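Local coordinates for protein transcriptional regulator, MarR family (Neisseria meningitidis serogroup B, PDB 3G3Z) that probably binds DNA and regulates transcription, as a dimeric winged-helix member of the MarR family, at residues Asp21-Ile24 and Gly25-Leu29; Asn32-Ala35 and Val36-Leu40; Ala41-Gly44 and Ser45-Gln48; Ser105-Glu108 and Phe109-Val113. All coordinates share one frame; numbering follows the deposited sequence.

Contact 2 is the buried member of the set, contact 3 lies at the surface, and contacts 1 and 4 are partly buried. Contacts 2 and 3 share helix 31-43, the first in its middle and the second where it ends and the chain leads into helix 48-55. Contact 1 closes helix 5-25, and contact 4 runs along helix 93-117; these two meet where Trp23 stacks on Phe109 and Gln27 reaches Ser105. Chemistry follows place: near-parallel, slid-apart aromatic rings and a threonine bonded to the backbone in contact 2, an amide on an indole in contact 1, and charged pairs in contacts 3 and 4. Contact 2 touches each of the others.

Contact 1: Asp21-Ile24 and Gly25-Leu29; sequences DKWI and GQQDL
Helix 5-25 runs out here with Gly25 N still bonded to Asp21 O and Gln26 N to Lys22 O, both at 3.0 Å, while Gln27 N turns back to Ile24 O. Gln27 carries the side-chain part of the contact. Its chain bends at chi2 (-48°) and folds back toward the helix, bringing the amide over one face of the Trp23 indole, the two planes 17° apart. NE2 sits 3.3 Å above the ring plane, displaced toward the rim, and CG adds a CH-pi contact over the six-membered ring, 4.1 Å from its centroid. The same NE2 gives a nearly straight bond to Trp23 O (2.9 Å, 175°), so one residue supplies both the acceptor and the flat surface that fix the amide's rotation. The turn is a Schellman motif: Asp28 takes positive phi, and Asp28 N bonds to Gly25 O at 2.9 Å. A weak bond of 3.5 Å runs from Leu29 N to Ile24 O. On the outer side a water receives a bond from Gln26 NE2 and donates one to Lys22 O (2.6 Å). Ile24 CG2 meets Leu29 CB at 4.3 Å, a loose apolar touch. Gln27 OE1 is hydrogen-bonded to Ser105 OG, and Phe109 stacks on the other face of the Trp23 ring. Lys22 NZ forms a salt bridge with Glu137 of the second subunit.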
loop_
_atom_site.group_PDB
_atom_site.type_symbol
_atom_site.label_atom_id
_atom_site.label_comp_id
_atom_site.label_asym_id
_atom_site.label_seq_id
_atom_site.Cartn_x
_atom_site.Cartn_y
_atom_site.Cartn_z
ATOM N N ASP A 21 1.266 -5.855 -5.125
ATOM C CA ASP A 21 0.037 -6.633 -5.162
ATOM C C ASP A 21 -0.266 -7.186 -6.550
ATOM O O ASP A 21 -0.794 -8.285 -6.679
ATOM C CB ASP A 21 -1.151 -5.799 -4.681
ATOM C CG ASP A 21 -1.310 -5.829 -3.178
ATOM O OD1 ASP A 21 -2.178 -5.095 -2.659
ATOM O OD2 ASP A 21 -0.571 -6.584 -2.512
ATOM N N LYS A 22 0.070 -6.421 -7.582
ATOM C CA LYS A 22 -0.121 -6.851 -8.964
ATOM C C LYS A 22 0.785 -8.043 -9.278
ATOM O O LYS A 22 0.333 -9.032 -9.862
ATOM C CB LYS A 22 0.159 -5.693 -9.914
ATOM C CG LYS A 22 -0.091 -5.991 -11.378
ATOM C CD LYS A 22 0.345 -4.807 -12.235
ATOM C CE LYS A 22 -0.718 -3.726 -12.265
ATOM N NZ LYS A 22 -0.204 -2.485 -12.899
ATOM N N TRP A 23 2.051 -7.958 -8.869
ATOM C CA TRP A 23 2.967 -9.083 -9.036
ATOM C C TRP A 23 2.430 -10.341 -8.339
ATOM O O TRP A 23 2.410 -11.416 -8.932
ATOM C CB TRP A 23 4.377 -8.758 -8.528
ATOM C CG TRP A 23 5.256 -9.931 -8.657
ATOM C CD1 TRP A 23 5.924 -10.336 -9.778
ATOM C CD2 TRP A 23 5.525 -10.916 -7.652
ATOM N NE1 TRP A 23 6.615 -11.494 -9.523
ATOM C CE2 TRP A 23 6.381 -11.875 -8.228
ATOM C CE3 TRP A 23 5.127 -11.078 -6.320
ATOM C CZ2 TRP A 23 6.849 -12.980 -7.515
ATOM C CZ3 TRP A 23 5.593 -12.170 -5.616
ATOM C CH2 TRP A 23 6.442 -13.104 -6.209
ATOM N N ILE A 24 2.000 -10.198 -7.087
ATOM C CA ILE A 24 1.413 -11.304 -6.334
ATOM C C ILE A 24 0.250 -11.915 -7.119
ATOM O O ILE A 24 0.120 -13.144 -7.191
ATOM C CB ILE A 24 0.923 -10.866 -4.919
ATOM C CG1 ILE A 24 2.115 -10.512 -4.016
ATOM C CG2 ILE A 24 0.086 -11.963 -4.283
ATOM C CD1 ILE A 24 1.751 -10.013 -2.589
ATOM N N GLY A 25 -0.575 -11.052 -7.716
ATOM C CA GLY A 25 -1.751 -11.493 -8.468
ATOM C C GLY A 25 -1.377 -12.290 -9.705
ATOM O O GLY A 25 -2.131 -13.160 -10.134
ATOM N N GLN A 26 -0.205 -11.986 -10.271
ATOM C CA GLN A 26 0.331 -12.700 -11.435
ATOM C C GLN A 26 0.838 -14.097 -11.096
ATOM O O GLN A 26 1.170 -14.874 -12.006
ATOM C CB GLN A 26 1.431 -11.888 -12.145
ATOM C CG GLN A 26 0.948 -10.571 -12.772
ATOM C CD GLN A 26 -0.216 -10.760 -13.737
ATOM O OE1 GLN A 26 -0.050 -11.269 -14.849
ATOM N NE2 GLN A 26 -1.402 -10.362 -13.310
ATOM N N GLN A 27 0.913 -14.406 -9.799
ATOM C CA GLN A 27 1.185 -15.772 -9.335
ATOM C C GLN A 27 -0.142 -16.504 -9.113
ATOM O O GLN A 27 -0.161 -17.643 -8.655
ATOM C CB GLN A 27 2.039 -15.796 -8.051
ATOM C CG GLN A 27 3.197 -14.776 -8.001
ATOM C CD GLN A 27 4.050 -14.744 -9.266
ATOM O OE1 GLN A 27 4.737 -15.714 -9.594
ATOM N NE2 GLN A 27 4.032 -13.609 -9.963
ATOM N N ASP A 28 -1.241 -15.832 -9.461
ATOM C CA ASP A 28 -2.604 -16.342 -9.288
ATOM C C ASP A 28 -3.000 -16.422 -7.810
ATOM O O ASP A 28 -3.866 -17.212 -7.409
ATOM C CB ASP A 28 -2.814 -17.666 -10.046
ATOM C CG ASP A 28 -3.071 -17.452 -11.534
ATOM O OD1 ASP A 28 -3.132 -16.285 -11.973
ATOM O OD2 ASP A 28 -3.228 -18.451 -12.267
ATOM N N LEU A 29 -2.379 -15.551 -7.012
ATOM C CA LEU A 29 -2.651 -15.489 -5.582
ATOM C C LEU A 29 -3.118 -14.095 -5.177
ATOM O O LEU A 29 -3.432 -13.249 -6.020
ATOM C CB LEU A 29 -1.405 -15.935 -4.777
ATOM C CG LEU A 29 -1.007 -17.409 -4.935
ATOM C CD1 LEU A 29 0.436 -17.650 -4.520
ATOM C CD2 LEU A 29 -1.946 -18.333 -4.156
HETATM O O HOH W 1 -1.999 -9.259 -10.900
#

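Contact 2: Asn32-Ala35 and Val36-Leu40; sequences NLFA and VLYTL
Phe34 and Tyr38, one helical turn apart, leave helix 31-43 side by side. Phe34 has CG anti to its backbone nitrogen (chi1 180°) and Tyr38 nearly the same, which sends both rings the same way; chi2, close to 78° in both, turns them almost parallel, 13° between their planes. They are slid far enough that they barely overlap, with centroids 4.8 Å apart. What lies over the Phe34 face is Tyr38 CB, a CH-pi contact 3.7 Å from the ring centroid; in return Phe34 CZ sits over the rim of the tyrosine ring, 3.4 Å from Tyr38 CG. The backbone bond from Tyr38 N to Phe34 O (2.7 Å) holds the two residues in step.

Ala35 O takes two bonds from Thr39: OG1 clearly donates to it, though the refined 2.5 Å is doubtfully short, and Thr39 N adds a weak bond of 3.4 Å. The threonine hydroxyl is also bonded to Trp55 NE1, on which Ala35 packs.

Helix 31-43 leads into helices 48-55 and 59-71, the helix-turn-helix of the winged-helix fold of MarR proteins. It is enclosed on several sides: Leu33 meets Val65 and Leu69 of helix 59-71, Ala35 and Thr39 pack on helix 48-55, and Phe34, Leu37 and Tyr38 touch helix 93-117.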
loop_
_atom_site.group_PDB
_atom_site.type_symbol
_atom_site.label_atom_id
_atom_site.label_comp_id
_atom_site.label_asym_id
_atom_site.label_seq_id
_atom_site.Cartn_x
_atom_site.Cartn_y
_atom_site.Cartn_z
ATOM N N ASN A 32 -3.103 -11.664 1.048
ATOM C CA ASN A 32 -3.377 -12.439 2.255
ATOM C C ASN A 32 -2.810 -13.865 2.196
ATOM O O ASN A 32 -2.215 -14.328 3.154
ATOM C CB ASN A 32 -4.889 -12.462 2.543
ATOM C CG ASN A 32 -5.480 -11.069 2.705
ATOM O OD1 ASN A 32 -6.694 -10.872 2.562
ATOM N ND2 ASN A 32 -4.632 -10.098 3.020
ATOM N N LEU A 33 -3.001 -14.553 1.071
ATOM C CA LEU A 33 -2.466 -15.903 0.873
ATOM C C LEU A 33 -0.948 -15.907 0.806
ATOM O O LEU A 33 -0.284 -16.791 1.369
ATOM C CB LEU A 33 -3.018 -16.496 -0.432
ATOM C CG LEU A 33 -4.413 -17.100 -0.364
ATOM C CD1 LEU A 33 -5.036 -17.129 -1.757
ATOM C CD2 LEU A 33 -4.343 -18.503 0.259
ATOM N N PHE A 34 -0.409 -14.932 0.080
ATOM C CA PHE A 34 1.032 -14.741 -0.043
ATOM C C PHE A 34 1.686 -14.561 1.313
ATOM O O PHE A 34 2.710 -15.190 1.615
ATOM C CB PHE A 34 1.328 -13.532 -0.936
ATOM C CG PHE A 34 2.783 -13.265 -1.109
ATOM C CD1 PHE A 34 3.544 -14.033 -1.991
ATOM C CD2 PHE A 34 3.408 -12.264 -0.377
ATOM C CE1 PHE A 34 4.908 -13.800 -2.148
ATOM C CE2 PHE A 34 4.777 -12.025 -0.533
ATOM C CZ PHE A 34 5.519 -12.794 -1.418
ATOM N N ALA A 35 1.072 -13.713 2.139
ATOM C CA ALA A 35 1.576 -13.434 3.471
ATOM C C ALA A 35 1.826 -14.733 4.257
ATOM O O ALA A 35 2.903 -14.908 4.817
ATOM C CB ALA A 35 0.600 -12.508 4.226
ATOM N N VAL A 36 0.851 -15.644 4.270
ATOM C CA VAL A 36 0.987 -16.947 4.957
ATOM C C VAL A 36 1.985 -17.852 4.237
ATOM O O VAL A 36 2.992 -18.259 4.812
ATOM C CB VAL A 36 -0.394 -17.675 5.118
ATOM C CG1 VAL A 36 -0.238 -19.065 5.792
ATOM C CG2 VAL A 36 -1.327 -16.831 5.931
ATOM N N LEU A 37 1.707 -18.149 2.972
ATOM C CA LEU A 37 2.493 -19.109 2.192
ATOM C C LEU A 37 3.976 -18.732 2.058
ATOM O O LEU A 37 4.866 -19.568 2.260
ATOM C CB LEU A 37 1.864 -19.292 0.800
ATOM C CG LEU A 37 0.430 -19.854 0.758
ATOM C CD1 LEU A 37 -0.188 -19.644 -0.618
ATOM C CD2 LEU A 37 0.403 -21.325 1.156
ATOM N N TYR A 38 4.233 -17.473 1.724
ATOM C CA TYR A 38 5.603 -17.026 1.533
ATOM C C TYR A 38 6.399 -16.918 2.835
ATOM O O TYR A 38 7.581 -17.280 2.858
ATOM C CB TYR A 38 5.650 -15.726 0.750
ATOM C CG TYR A 38 7.036 -15.346 0.308
ATOM C CD1 TYR A 38 7.647 -15.984 -0.779
ATOM C CD2 TYR A 38 7.749 -14.349 0.979
ATOM C CE1 TYR A 38 8.935 -15.632 -1.183
ATOM C CE2 TYR A 38 9.035 -13.990 0.580
ATOM C CZ TYR A 38 9.619 -14.629 -0.500
ATOM O OH TYR A 38 10.891 -14.272 -0.885
ATOM N N THR A 39 5.761 -16.444 3.910
ATOM C CA THR A 39 6.410 -16.422 5.233
ATOM C C THR A 39 6.805 -17.839 5.662
ATOM O O THR A 39 7.930 -18.078 6.113
ATOM C CB THR A 39 5.522 -15.756 6.334
ATOM O OG1 THR A 39 5.079 -14.469 5.889
ATOM C CG2 THR A 39 6.294 -15.571 7.621
ATOM N N LEU A 40 5.889 -18.781 5.492
ATOM C CA LEU A 40 6.128 -20.145 5.949
ATOM C C LEU A 40 7.186 -20.861 5.116
ATOM O O LEU A 40 7.950 -21.668 5.642
ATOM C CB LEU A 40 4.823 -20.944 5.997
ATOM C CG LEU A 40 3.784 -20.542 7.053
ATOM C CD1 LEU A 40 2.591 -21.485 7.015
ATOM C CD2 LEU A 40 4.380 -20.504 8.458
#

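Contact 3: Ala41-Gly44 and Ser45-Gln48; sequences ATEG and SRTQ
Arg46 reaches back across the end of helix 31-43 to Glu43, and its side chain can be followed outward atom by atom. Arg46 CB lies 4.2 Å from Gly44 O. CG closes on the same carbonyl, with 3.6 Å between Arg46 CG and Gly44 O. The bend at chi2 (-71°) then turns the chain toward the glutamate, so that Arg46 CD comes to 3.6 Å from Glu43 OE2. NE makes the salt bridge, 3.0 Å from Glu43 OE2, and also rests 3.5 Å from Glu43 CB. CZ follows at 3.5 Å from Glu43 OE2, and Arg46 NH2 ends 3.7 Å from Glu43 OE2.

The glutamate oxygen lies over one face of the guanidinium, well out of its plane. No N-H points at it, and the attraction is one of charge alone. Carboxylate and guanidinium planes stand 62° apart, and the two side chains cross at about a right angle. The directional bond of Glu43 OE2 goes elsewhere, to His50 NE2; separately, OE1 forms a salt bridge with Lys54. The charges of Arg46 and Lys54 probably help to keep this acid ionised.

Gly44, with positive phi, turns the chain out of the helix. Thr47 is the N-cap of helix 48-55, its OG1 bonded to His50 N. The connection thus joins helix 31-43 to helix 48-55 and is tied by the backbone of Arg46 to Leu89, on the strand pair 75-77 and 89-91 that belongs to the wing.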
loop_
_atom_site.group_PDB
_atom_site.type_symbol
_atom_site.label_atom_id
_atom_site.label_comp_id
_atom_site.label_asym_id
_atom_site.label_seq_id
_atom_site.Cartn_x
_atom_site.Cartn_y
_atom_site.Cartn_z
ATOM N N ALA A 41 7.230 -20.552 3.824
ATOM C CA ALA A 41 8.176 -21.188 2.908
ATOM C C ALA A 41 9.611 -20.692 3.090
ATOM O O ALA A 41 10.564 -21.442 2.863
ATOM C CB ALA A 41 7.725 -21.003 1.464
ATOM N N THR A 42 9.754 -19.442 3.521
ATOM C CA THR A 42 11.060 -18.791 3.607
ATOM C C THR A 42 11.582 -18.629 5.037
ATOM O O THR A 42 12.780 -18.437 5.232
ATOM C CB THR A 42 11.024 -17.398 2.941
ATOM O OG1 THR A 42 10.002 -16.611 3.561
ATOM C CG2 THR A 42 10.740 -17.509 1.435
ATOM N N GLU A 43 10.692 -18.676 6.031
ATOM C CA GLU A 43 11.113 -18.518 7.429
ATOM C C GLU A 43 10.930 -19.793 8.228
ATOM O O GLU A 43 11.488 -19.933 9.318
ATOM C CB GLU A 43 10.370 -17.370 8.120
ATOM C CG GLU A 43 10.629 -16.014 7.495
ATOM C CD GLU A 43 10.151 -14.848 8.346
ATOM O OE1 GLU A 43 10.565 -13.704 8.051
ATOM O OE2 GLU A 43 9.376 -15.067 9.307
ATOM N N GLY A 44 10.149 -20.719 7.678
ATOM C CA GLY A 44 9.755 -21.922 8.396
ATOM C C GLY A 44 8.566 -21.629 9.284
ATOM O O GLY A 44 7.749 -20.754 8.984
ATOM N N SER A 45 8.483 -22.352 10.393
ATOM C CA SER A 45 7.338 -22.263 11.290
ATOM C C SER A 45 7.185 -20.883 11.907
ATOM O O SER A 45 8.157 -20.279 12.350
ATOM C CB SER A 45 7.446 -23.324 12.375
ATOM O OG SER A 45 7.414 -24.606 11.776
ATOM N N ARG A 46 5.959 -20.382 11.911
ATOM C CA ARG A 46 5.669 -19.077 12.493
ATOM C C ARG A 46 4.241 -19.094 12.995
ATOM O O ARG A 46 3.414 -19.860 12.507
ATOM C CB ARG A 46 5.832 -17.960 11.450
ATOM C CG ARG A 46 7.234 -17.759 10.897
ATOM C CD ARG A 46 8.162 -17.147 11.938
ATOM N NE ARG A 46 9.545 -17.108 11.470
ATOM C CZ ARG A 46 10.567 -16.634 12.174
ATOM N NH1 ARG A 46 10.372 -16.153 13.400
ATOM N NH2 ARG A 46 11.792 -16.647 11.655
ATOM N N THR A 47 3.945 -18.252 13.971
ATOM C CA THR A 47 2.589 -18.163 14.485
ATOM C C THR A 47 1.809 -17.247 13.558
ATOM O O THR A 47 2.406 -16.453 12.830
ATOM C CB THR A 47 2.556 -17.572 15.902
ATOM O OG1 THR A 47 3.049 -16.227 15.870
ATOM C CG2 THR A 47 3.400 -18.413 16.874
ATOM N N GLN A 48 0.483 -17.361 13.587
ATOM C CA GLN A 48 -0.385 -16.449 12.849
ATOM C C GLN A 48 -0.080 -14.998 13.198
ATOM O O GLN A 48 -0.118 -14.112 12.328
ATOM C CB GLN A 48 -1.848 -16.758 13.157
ATOM C CG GLN A 48 -2.344 -18.049 12.537
ATOM C CD GLN A 48 -3.729 -18.438 13.017
ATOM O OE1 GLN A 48 -4.003 -19.611 13.240
ATOM N NE2 GLN A 48 -4.608 -17.455 13.175
#

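Contact 4: Ser105-Glu108 and Phe109-Val113; sequences SAQE and FSDKV
Glu108 and Lys112 lie side by side along helix 93-117, pointing the same way, and join at their ends in a salt bridge between Glu108 OE2 and Lys112 NZ; the 2.5 Å separation is so short that its exact value is doubtful. The glutamate extends from chi1 -169° outward, whereas the lysine bends at chi2 and chi4 to bring its ammonium round to the carboxylate. Beneath them Lys112 N bonds to Glu108 O at 3.1 Å.

Gln107 and Asp111, again four residues apart, are set differently. Their chains are angled across each other, and the amide and carboxylate planes are 58° apart. Gln107 NE2 gives a weak bond to Asp111 OD2 at 3.2 Å and lies 2.8 Å from Asp111 OD1. The carboxylate also sits close to a backbone acceptor, Asp111 OD2 being 3.1 Å from Gln107 O; the amide donor probably offsets some of that repulsion. The other end of the amide, Gln107 OE1, is hydrogen-bonded to Asn4 of the second subunit.

Among the backbone bonds of this turn, the one from Phe109 N to Ser105 O is nearly straight, at 2.8 Å. Ser105 OG is bonded back to Pro101 O.

Ala106 and Phe109 set this helix against the end of helix 5-25. From the second subunit, Thr139 packs on Phe109 and Lys112, Leu132 packs on Val113, and Leu6 N is bonded to Ser110 OG, which places this helix in the dimer interface.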
loop_
_atom_site.group_PDB
_atom_site.type_symbol
_atom_site.label_atom_id
_atom_site.label_comp_id
_atom_site.label_asym_id
_atom_site.label_seq_id
_atom_site.Cartn_x
_atom_site.Cartn_y
_atom_site.Cartn_z
ATOM N N SER A 105 9.720 -17.802 -8.213
ATOM C CA SER A 105 9.328 -16.603 -8.958
ATOM C C SER A 105 9.580 -15.332 -8.159
ATOM O O SER A 105 9.948 -14.308 -8.735
ATOM C CB SER A 105 7.872 -16.665 -9.424
ATOM O OG SER A 105 7.023 -17.044 -8.370
ATOM N N ALA A 106 9.391 -15.407 -6.839
ATOM C CA ALA A 106 9.694 -14.284 -5.940
ATOM C C ALA A 106 11.171 -13.942 -5.960
ATOM O O ALA A 106 11.535 -12.763 -6.033
ATOM C CB ALA A 106 9.248 -14.590 -4.527
ATOM N N GLN A 107 12.011 -14.977 -5.909
ATOM C CA GLN A 107 13.456 -14.810 -5.946
ATOM C C GLN A 107 13.893 -14.294 -7.323
ATOM O O GLN A 107 14.784 -13.459 -7.426
ATOM C CB GLN A 107 14.164 -16.120 -5.576
ATOM C CG GLN A 107 15.697 -16.011 -5.488
ATOM C CD GLN A 107 16.172 -14.976 -4.482
ATOM O OE1 GLN A 107 15.674 -14.906 -3.357
ATOM N NE2 GLN A 107 17.155 -14.180 -4.876
ATOM N N GLU A 108 13.225 -14.764 -8.373
ATOM C CA GLU A 108 13.473 -14.260 -9.715
ATOM C C GLU A 108 13.086 -12.785 -9.865
ATOM O O GLU A 108 13.869 -11.989 -10.386
ATOM C CB GLU A 108 12.745 -15.114 -10.739
ATOM C CG GLU A 108 13.158 -14.818 -12.151
ATOM C CD GLU A 108 12.194 -15.388 -13.161
ATOM O OE1 GLU A 108 11.685 -16.513 -12.938
ATOM O OE2 GLU A 108 11.945 -14.706 -14.176
ATOM N N PHE A 109 11.878 -12.428 -9.421
ATOM C CA PHE A 109 11.425 -11.022 -9.408
ATOM C C PHE A 109 12.381 -10.135 -8.622
ATOM O O PHE A 109 12.734 -9.042 -9.061
ATOM C CB PHE A 109 10.013 -10.916 -8.812
ATOM C CG PHE A 109 9.327 -9.591 -9.075
ATOM C CD1 PHE A 109 9.093 -9.155 -10.376
ATOM C CD2 PHE A 109 8.881 -8.810 -8.029
ATOM C CE1 PHE A 109 8.456 -7.957 -10.631
ATOM C CE2 PHE A 109 8.217 -7.596 -8.263
ATOM C CZ PHE A 109 8.010 -7.166 -9.570
ATOM N N SER A 110 12.803 -10.624 -7.459
ATOM C CA SER A 110 13.657 -9.879 -6.543
ATOM C C SER A 110 15.019 -9.596 -7.184
ATOM O O SER A 110 15.542 -8.478 -7.089
ATOM C CB SER A 110 13.815 -10.663 -5.233
ATOM O OG SER A 110 14.484 -9.916 -4.234
ATOM N N ASP A 111 15.574 -10.600 -7.858
ATOM C CA ASP A 111 16.845 -10.432 -8.556
ATOM C C ASP A 111 16.761 -9.494 -9.756
ATOM O O ASP A 111 17.707 -8.773 -10.027
ATOM C CB ASP A 111 17.406 -11.777 -8.987
ATOM C CG ASP A 111 17.686 -12.685 -7.814
ATOM O OD1 ASP A 111 17.784 -12.178 -6.674
ATOM O OD2 ASP A 111 17.806 -13.907 -8.030
ATOM N N LYS A 112 15.633 -9.499 -10.458
ATOM C CA LYS A 112 15.465 -8.645 -11.629
ATOM C C LYS A 112 15.253 -7.183 -11.255
ATOM O O LYS A 112 15.731 -6.282 -11.946
ATOM C CB LYS A 112 14.308 -9.128 -12.498
ATOM C CG LYS A 112 14.641 -10.349 -13.341
ATOM C CD LYS A 112 13.936 -10.268 -14.687
ATOM C CE LYS A 112 14.009 -11.577 -15.448
ATOM N NZ LYS A 112 12.975 -12.522 -14.973
ATOM N N VAL A 113 14.547 -6.952 -10.153
ATOM C CA VAL A 113 14.200 -5.597 -9.742
ATOM C C VAL A 113 15.411 -4.912 -9.119
ATOM O O VAL A 113 15.776 -3.793 -9.497
ATOM C CB VAL A 113 12.961 -5.589 -8.803
ATOM C CG1 VAL A 113 12.785 -4.247 -8.126
ATOM C CG2 VAL A 113 11.703 -5.955 -9.592
#